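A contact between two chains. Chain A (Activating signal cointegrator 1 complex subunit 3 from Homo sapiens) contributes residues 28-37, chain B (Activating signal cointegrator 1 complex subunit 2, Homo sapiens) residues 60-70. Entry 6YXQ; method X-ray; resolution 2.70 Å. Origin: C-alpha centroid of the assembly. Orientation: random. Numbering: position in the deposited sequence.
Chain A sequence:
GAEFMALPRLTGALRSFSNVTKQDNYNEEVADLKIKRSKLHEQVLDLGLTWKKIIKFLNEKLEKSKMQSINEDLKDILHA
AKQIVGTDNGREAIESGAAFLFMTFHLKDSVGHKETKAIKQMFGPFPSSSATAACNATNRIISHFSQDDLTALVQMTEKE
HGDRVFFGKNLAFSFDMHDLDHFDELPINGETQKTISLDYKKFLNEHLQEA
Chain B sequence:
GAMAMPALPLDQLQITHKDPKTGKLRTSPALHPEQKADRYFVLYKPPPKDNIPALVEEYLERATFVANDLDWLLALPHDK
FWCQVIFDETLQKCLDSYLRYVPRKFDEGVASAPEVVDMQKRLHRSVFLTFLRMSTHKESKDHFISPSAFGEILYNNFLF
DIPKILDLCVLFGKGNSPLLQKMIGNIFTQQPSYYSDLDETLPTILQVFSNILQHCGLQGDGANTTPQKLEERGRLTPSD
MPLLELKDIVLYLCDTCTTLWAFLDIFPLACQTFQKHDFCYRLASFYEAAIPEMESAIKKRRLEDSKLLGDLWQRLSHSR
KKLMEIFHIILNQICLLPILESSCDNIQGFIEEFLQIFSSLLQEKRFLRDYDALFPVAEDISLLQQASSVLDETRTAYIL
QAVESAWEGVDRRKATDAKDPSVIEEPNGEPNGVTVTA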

ATOM      1  N   GLU A  28      19.973  -5.051   6.326  1.00213.38           N
ATOM      2  CA  GLU A  28      20.327  -3.916   7.160  1.00202.66           C
ATOM      3  C   GLU A  28      19.333  -3.902   8.303  1.00212.21           C
ATOM      4  O   GLU A  28      18.123  -3.889   8.059  1.00207.14           O
ATOM      5  N   GLU A  29      19.811  -3.945   9.543  1.00218.36           N
ATOM      6  CA  GLU A  29      18.854  -3.690  10.613  1.00220.62           C
ATOM      7  C   GLU A  29      19.324  -2.517  11.475  1.00225.30           C
ATOM      8  O   GLU A  29      19.014  -1.384  11.116  1.00225.78           O
ATOM      9  N   VAL A  30      20.043  -2.689  12.591  1.00234.49           N
ATOM     10  CA  VAL A  30      20.198  -1.472  13.397  1.00236.96           C
ATOM     11  C   VAL A  30      21.291  -0.550  12.859  1.00235.89           C
ATOM     12  O   VAL A  30      21.437   0.566  13.358  1.00244.21           O
ATOM     13  N   ALA A  31      22.049  -0.948  11.837  1.00215.59           N
ATOM     14  CA  ALA A  31      22.715   0.087  11.057  1.00197.69           C
ATOM     15  C   ALA A  31      21.655   1.014  10.469  1.00193.10           C
ATOM     16  O   ALA A  31      21.710   2.247  10.631  1.00186.24           O
ATOM     17  N   ASP A  32      20.626   0.402   9.868  1.00190.56           N
ATOM     18  CA  ASP A  32      19.505   1.111   9.252  1.00184.04           C
ATOM     19  C   ASP A  32      18.854   2.105  10.211  1.00167.31           C
ATOM     20  O   ASP A  32      18.755   3.300   9.910  1.00168.83           O
ATOM     21  N   LEU A  33      18.389   1.630  11.372  1.00147.46           N
ATOM     22  CA  LEU A  33      17.633   2.489  12.284  1.00128.59           C
ATOM     23  C   LEU A  33      18.540   3.401  13.067  1.00133.90           C
ATOM     24  O   LEU A  33      18.128   4.491  13.497  1.00109.86           O
ATOM     25  N   LYS A  34      19.750   2.929  13.347  1.00156.40           N
ATOM     26  CA  LYS A  34      20.658   3.777  14.083  1.00159.77           C
ATOM     27  C   LYS A  34      20.998   5.053  13.366  1.00157.96           C
ATOM     28  O   LYS A  34      21.110   6.109  13.995  1.00168.96           O
ATOM     29  N   ILE A  35      21.311   4.961  12.076  1.00137.49           N
ATOM     30  CA  ILE A  35      21.623   6.230  11.437  1.00135.29           C
ATOM     31  C   ILE A  35      20.409   7.161  11.504  1.00130.12           C
ATOM     32  O   ILE A  35      20.564   8.385  11.603  1.00122.72           O
ATOM     33  N   LYS A  36      19.191   6.609  11.517  1.00125.16           N
ATOM     34  CA  LYS A  36      18.006   7.439  11.734  1.00121.27           C
ATOM     35  C   LYS A  36      18.067   8.134  13.086  1.00124.59           C
ATOM     36  O   LYS A  36      17.806   9.339  13.197  1.00129.67           O
ATOM     37  N   ARG A  37      18.390   7.371  14.130  1.00121.54           N
ATOM     38  CA  ARG A  37      18.548   7.959  15.457  1.00117.88           C
ATOM     39  C   ARG A  37      19.640   9.024  15.462  1.00125.49           C
ATOM     40  O   ARG A  37      19.524  10.048  16.147  1.00118.66           O
TER
ATOM     41  N   LEU B  60       6.312  -0.468  16.530  1.00 92.29           N
ATOM     42  CA  LEU B  60       5.815   0.888  16.748  1.00 87.16           C
ATOM     43  C   LEU B  60       6.913   1.922  16.534  1.00 80.24           C
ATOM     44  O   LEU B  60       6.689   2.956  15.902  1.00 72.90           O
ATOM     45  N   GLU B  61       8.107   1.659  17.064  1.00 77.73           N
ATOM     46  CA  GLU B  61       9.245   2.548  16.850  1.00 90.05           C
ATOM     47  C   GLU B  61       9.496   2.763  15.358  1.00101.53           C
ATOM     48  O   GLU B  61       9.501   3.906  14.857  1.00116.03           O
ATOM     49  N   ARG B  62       9.693   1.655  14.631  1.00 94.84           N
ATOM     50  CA  ARG B  62       9.957   1.757  13.195  1.00 87.86           C
ATOM     51  C   ARG B  62       8.827   2.496  12.472  1.00 86.59           C
ATOM     52  O   ARG B  62       9.062   3.403  11.651  1.00 82.13           O
ATOM     53  N   ALA B  63       7.585   2.135  12.786  1.00 76.35           N
ATOM     54  CA  ALA B  63       6.455   2.705  12.083  1.00 76.28           C
ATOM     55  C   ALA B  63       6.318   4.198  12.349  1.00 87.10           C
ATOM     56  O   ALA B  63       5.905   4.939  11.451  1.00100.92           O
ATOM     57  N   THR B  64       6.655   4.675  13.560  1.00 78.28           N
ATOM     58  CA  THR B  64       6.524   6.115  13.815  1.00 87.47           C
ATOM     59  C   THR B  64       7.597   6.895  13.087  1.00 92.96           C
ATOM     60  O   THR B  64       7.334   8.010  12.606  1.00111.02           O
ATOM     61  N   PHE B  65       8.810   6.338  12.990  1.00 73.67           N
ATOM     62  CA  PHE B  65       9.784   6.962  12.098  1.00 70.54           C
ATOM     63  C   PHE B  65       9.203   7.148  10.695  1.00 87.91           C
ATOM     64  O   PHE B  65       9.216   8.260  10.136  1.00 93.09           O
ATOM     65  N   VAL B  66       8.658   6.064  10.126  1.00 92.57           N
ATOM     66  CA  VAL B  66       8.142   6.128   8.755  1.00 87.51           C
ATOM     67  C   VAL B  66       7.016   7.158   8.643  1.00 80.66           C
ATOM     68  O   VAL B  66       6.994   7.983   7.718  1.00 69.39           O
ATOM     69  N   ALA B  67       6.065   7.123   9.581  1.00 75.86           N
ATOM     70  CA  ALA B  67       4.885   7.972   9.462  1.00 65.48           C
ATOM     71  C   ALA B  67       5.233   9.443   9.643  1.00 86.96           C
ATOM     72  O   ALA B  67       4.674  10.304   8.955  1.00 88.98           O
ATOM     73  N   ASN B  68       6.141   9.758  10.571  1.00 92.62           N
ATOM     74  CA  ASN B  68       6.546  11.149  10.734  1.00 94.34           C
ATOM     75  C   ASN B  68       7.252  11.656   9.483  1.00 82.44           C
ATOM     76  O   ASN B  68       6.971  12.769   9.004  1.00 77.91           O
ATOM     77  N   ASP B  69       8.154  10.840   8.925  1.00 74.91           N
ATOM     78  CA  ASP B  69       8.818  11.244   7.693  1.00 83.73           C
ATOM     79  C   ASP B  69       7.810  11.472   6.569  1.00 95.27           C
ATOM     80  O   ASP B  69       7.937  12.428   5.796  1.00110.59           O
ATOM     81  N   LEU B  70       6.786  10.624   6.478  1.00 83.76           N
ATOM     82  CA  LEU B  70       5.827  10.765   5.385  1.00 71.62           C
ATOM     83  C   LEU B  70       4.919  11.973   5.592  1.00 76.04           C
ATOM     84  O   LEU B  70       4.548  12.650   4.625  1.00 92.79           O
TER

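Which side chains fill the space between the two helices? The axes come no closer than 11.8 Å and cross at 54°, and the space between them is bridged by side chains from both helices. A:Asp32, A:Leu33 and A:Lys36 point toward chain B, as B:Glu61, B:Phe65 and B:Asp69 point toward chain A; A:Arg37 and B:Arg62 leave sideways, but their ends come nearer.

What forms the apolar centre? A:Leu33, with chi1 off-well at -109° and chi2 t, brings CD2 to 3.4 Å from CD2 of B:Phe65, whose chi1 is m. The methylenes of A:Lys36 extend this patch, its CD lying 3.8 Å from B:Phe65 CD1. CD1 of A:Leu33 sits over one face of the B:Arg62 guanidinium, 3.2 Å from NH2.

How are the charges paired? Three salt bridges surround the apolar contacts. A:Lys36, extended at chi3 and chi4 (both t), donates from NZ to B:Asp69 OD1 at 2.8 Å. A:Arg37 NH2 donates to both carboxylate oxygens of B:Glu61, at 3.1 Å to OE1 and 2.9 Å to OE2; B:Glu61 reaches out with chi1 and chi2 both t. A:Asp32, chi1 t, pairs with B:Arg62 through OD2 and NH1, modelled too close for their separation to be trusted.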

ATOM      1  CB  GLU A  28      20.253  -2.626   6.340  1.00187.65           C
ATOM      2  CG  GLU A  28      20.906  -1.415   6.956  1.00181.70           C
ATOM      3  CD  GLU A  28      20.945  -0.247   5.999  1.00181.86           C
ATOM      4  OE1 GLU A  28      21.615  -0.360   4.955  1.00181.36           O
ATOM      5  OE2 GLU A  28      20.276   0.770   6.266  1.00185.16           O
ATOM      6  CB  GLU A  29      18.517  -4.968  11.393  1.00216.04           C
ATOM      7  CG  GLU A  29      19.644  -5.873  11.772  1.00214.58           C
ATOM      8  CD  GLU A  29      20.273  -6.624  10.608  1.00207.45           C
ATOM      9  OE1 GLU A  29      21.409  -7.112  10.799  1.00205.26           O
ATOM     10  OE2 GLU A  29      19.666  -6.700   9.515  1.00204.39           O
ATOM     11  CB  VAL A  30      20.419  -1.762  14.901  1.00240.24           C
ATOM     12  CG1 VAL A  30      21.843  -2.181  15.203  1.00243.94           C
ATOM     13  CG2 VAL A  30      19.963  -0.541  15.742  1.00235.12           C
ATOM     14  CB  ALA A  31      23.581  -0.530   9.957  1.00188.55           C
ATOM     15  CB  ASP A  32      18.485   0.078   8.751  1.00180.25           C
ATOM     16  CG  ASP A  32      17.109   0.648   8.549  1.00167.65           C
ATOM     17  OD1 ASP A  32      16.990   1.749   7.991  1.00165.51           O
ATOM     18  OD2 ASP A  32      16.142  -0.016   8.971  1.00162.38           O
ATOM     19  CB  LEU A  33      16.829   1.639  13.266  1.00114.37           C
ATOM     20  CG  LEU A  33      15.374   1.756  12.897  1.00115.94           C
ATOM     21  CD1 LEU A  33      14.518   0.932  13.825  1.00126.47           C
ATOM     22  CD2 LEU A  33      14.991   3.208  12.922  1.00124.65           C
ATOM     23  CB  LYS A  34      21.960   3.089  14.396  1.00167.88           C
ATOM     24  CG  LYS A  34      22.799   4.131  15.050  1.00171.68           C
ATOM     25  CD  LYS A  34      23.830   3.535  15.704  1.00175.07           C
ATOM     26  CE  LYS A  34      23.803   3.713  17.243  1.00169.52           C
ATOM     27  NZ  LYS A  34      25.273   3.552  17.673  1.00165.75           N
ATOM     28  CB  ILE A  35      22.141   6.031  10.001  1.00134.15           C
ATOM     29  CG1 ILE A  35      22.103   7.354   9.231  1.00140.90           C
ATOM     30  CG2 ILE A  35      21.359   4.960   9.298  1.00127.59           C
ATOM     31  CD1 ILE A  35      22.941   7.378   7.972  1.00142.27           C
ATOM     32  CB  LYS A  36      16.737   6.593  11.647  1.00113.36           C
ATOM     33  CG  LYS A  36      15.653   7.184  10.771  1.00100.20           C
ATOM     34  CD  LYS A  36      15.047   8.461  11.300  1.00 73.50           C
ATOM     35  CE  LYS A  36      14.037   8.947  10.284  1.00 72.48           C
ATOM     36  NZ  LYS A  36      13.404  10.238  10.634  1.00 87.54           N
ATOM     37  CB  ARG A  37      18.851   6.864  16.479  1.00110.65           C
ATOM     38  CG  ARG A  37      17.815   5.752  16.512  1.00110.51           C
ATOM     39  CD  ARG A  37      17.837   5.013  17.842  1.00113.11           C
ATOM     40  NE  ARG A  37      16.814   3.973  17.917  1.00113.53           N
ATOM     41  CZ  ARG A  37      17.060   2.677  17.757  1.00128.31           C
ATOM     42  NH1 ARG A  37      18.296   2.260  17.511  1.00126.42           N
ATOM     43  NH2 ARG A  37      16.071   1.797  17.842  1.00135.43           N
TER
ATOM     44  CB  LEU B  60       5.226   1.014  18.153  1.00 88.01           C
ATOM     45  CG  LEU B  60       3.801   0.495  18.339  1.00 88.82           C
ATOM     46  CD1 LEU B  60       3.379   0.606  19.791  1.00 96.84           C
ATOM     47  CD2 LEU B  60       2.847   1.257  17.438  1.00 88.23           C
ATOM     48  CB  GLU B  61      10.479   1.952  17.533  1.00102.60           C
ATOM     49  CG  GLU B  61      11.569   2.951  17.883  1.00121.85           C
ATOM     50  CD  GLU B  61      12.865   2.275  18.315  1.00135.83           C
ATOM     51  OE1 GLU B  61      13.504   2.764  19.271  1.00137.08           O
ATOM     52  OE2 GLU B  61      13.243   1.257  17.696  1.00142.00           O
ATOM     53  CB  ARG B  62      10.148   0.359  12.612  1.00 84.13           C
ATOM     54  CG  ARG B  62      10.981   0.327  11.357  1.00 88.12           C
ATOM     55  CD  ARG B  62      11.418  -1.090  11.052  1.00 85.58           C
ATOM     56  NE  ARG B  62      12.720  -1.131  10.395  1.00 92.03           N
ATOM     57  CZ  ARG B  62      13.854  -1.453  11.011  1.00104.32           C
ATOM     58  NH1 ARG B  62      14.997  -1.474  10.341  1.00100.06           N
ATOM     59  NH2 ARG B  62      13.842  -1.772  12.297  1.00116.31           N
ATOM     60  CB  ALA B  63       5.175   1.959  12.468  1.00 81.35           C
ATOM     61  CB  THR B  64       6.548   6.485  15.310  1.00 79.43           C
ATOM     62  OG1 THR B  64       7.882   6.495  15.811  1.00 99.40           O
ATOM     63  CG2 THR B  64       5.643   5.603  16.156  1.00 78.63           C
ATOM     64  CB  PHE B  65      11.052   6.125  12.042  1.00 73.60           C
ATOM     65  CG  PHE B  65      11.909   6.250  13.260  1.00 86.40           C
ATOM     66  CD1 PHE B  65      12.242   7.496  13.754  1.00 94.68           C
ATOM     67  CD2 PHE B  65      12.380   5.124  13.915  1.00 78.74           C
ATOM     68  CE1 PHE B  65      13.037   7.621  14.872  1.00100.38           C
ATOM     69  CE2 PHE B  65      13.178   5.243  15.038  1.00 84.36           C
ATOM     70  CZ  PHE B  65      13.507   6.493  15.517  1.00 89.18           C
ATOM     71  CB  VAL B  66       7.676   4.739   8.281  1.00 83.96           C
ATOM     72  CG1 VAL B  66       6.992   4.850   6.922  1.00 64.14           C
ATOM     73  CG2 VAL B  66       8.855   3.785   8.197  1.00 82.86           C
ATOM     74  CB  ALA B  67       3.825   7.549  10.471  1.00 54.91           C
ATOM     75  CB  ASN B  68       7.441  11.293  11.967  1.00103.15           C
ATOM     76  CG  ASN B  68       6.665  11.165  13.278  1.00 95.91           C
ATOM     77  OD1 ASN B  68       5.439  11.298  13.308  1.00 98.22           O
ATOM     78  ND2 ASN B  68       7.382  10.902  14.367  1.00 81.91           N
ATOM     79  CB  ASP B  69       9.855  10.200   7.292  1.00 86.22           C
ATOM     80  CG  ASP B  69      10.973  10.070   8.307  1.00 84.06           C
ATOM     81  OD1 ASP B  69      11.293  11.067   8.989  1.00 75.17           O
ATOM     82  OD2 ASP B  69      11.541   8.965   8.415  1.00 92.71           O
ATOM     83  CB  LEU B  70       5.006   9.486   5.243  1.00 65.48           C
ATOM     84  CG  LEU B  70       5.640   8.285   4.536  1.00 62.54           C
ATOM     85  CD1 LEU B  70       4.807   7.033   4.737  1.00 61.40           C
ATOM     86  CD2 LEU B  70       5.805   8.569   3.059  1.00 70.09           C
TER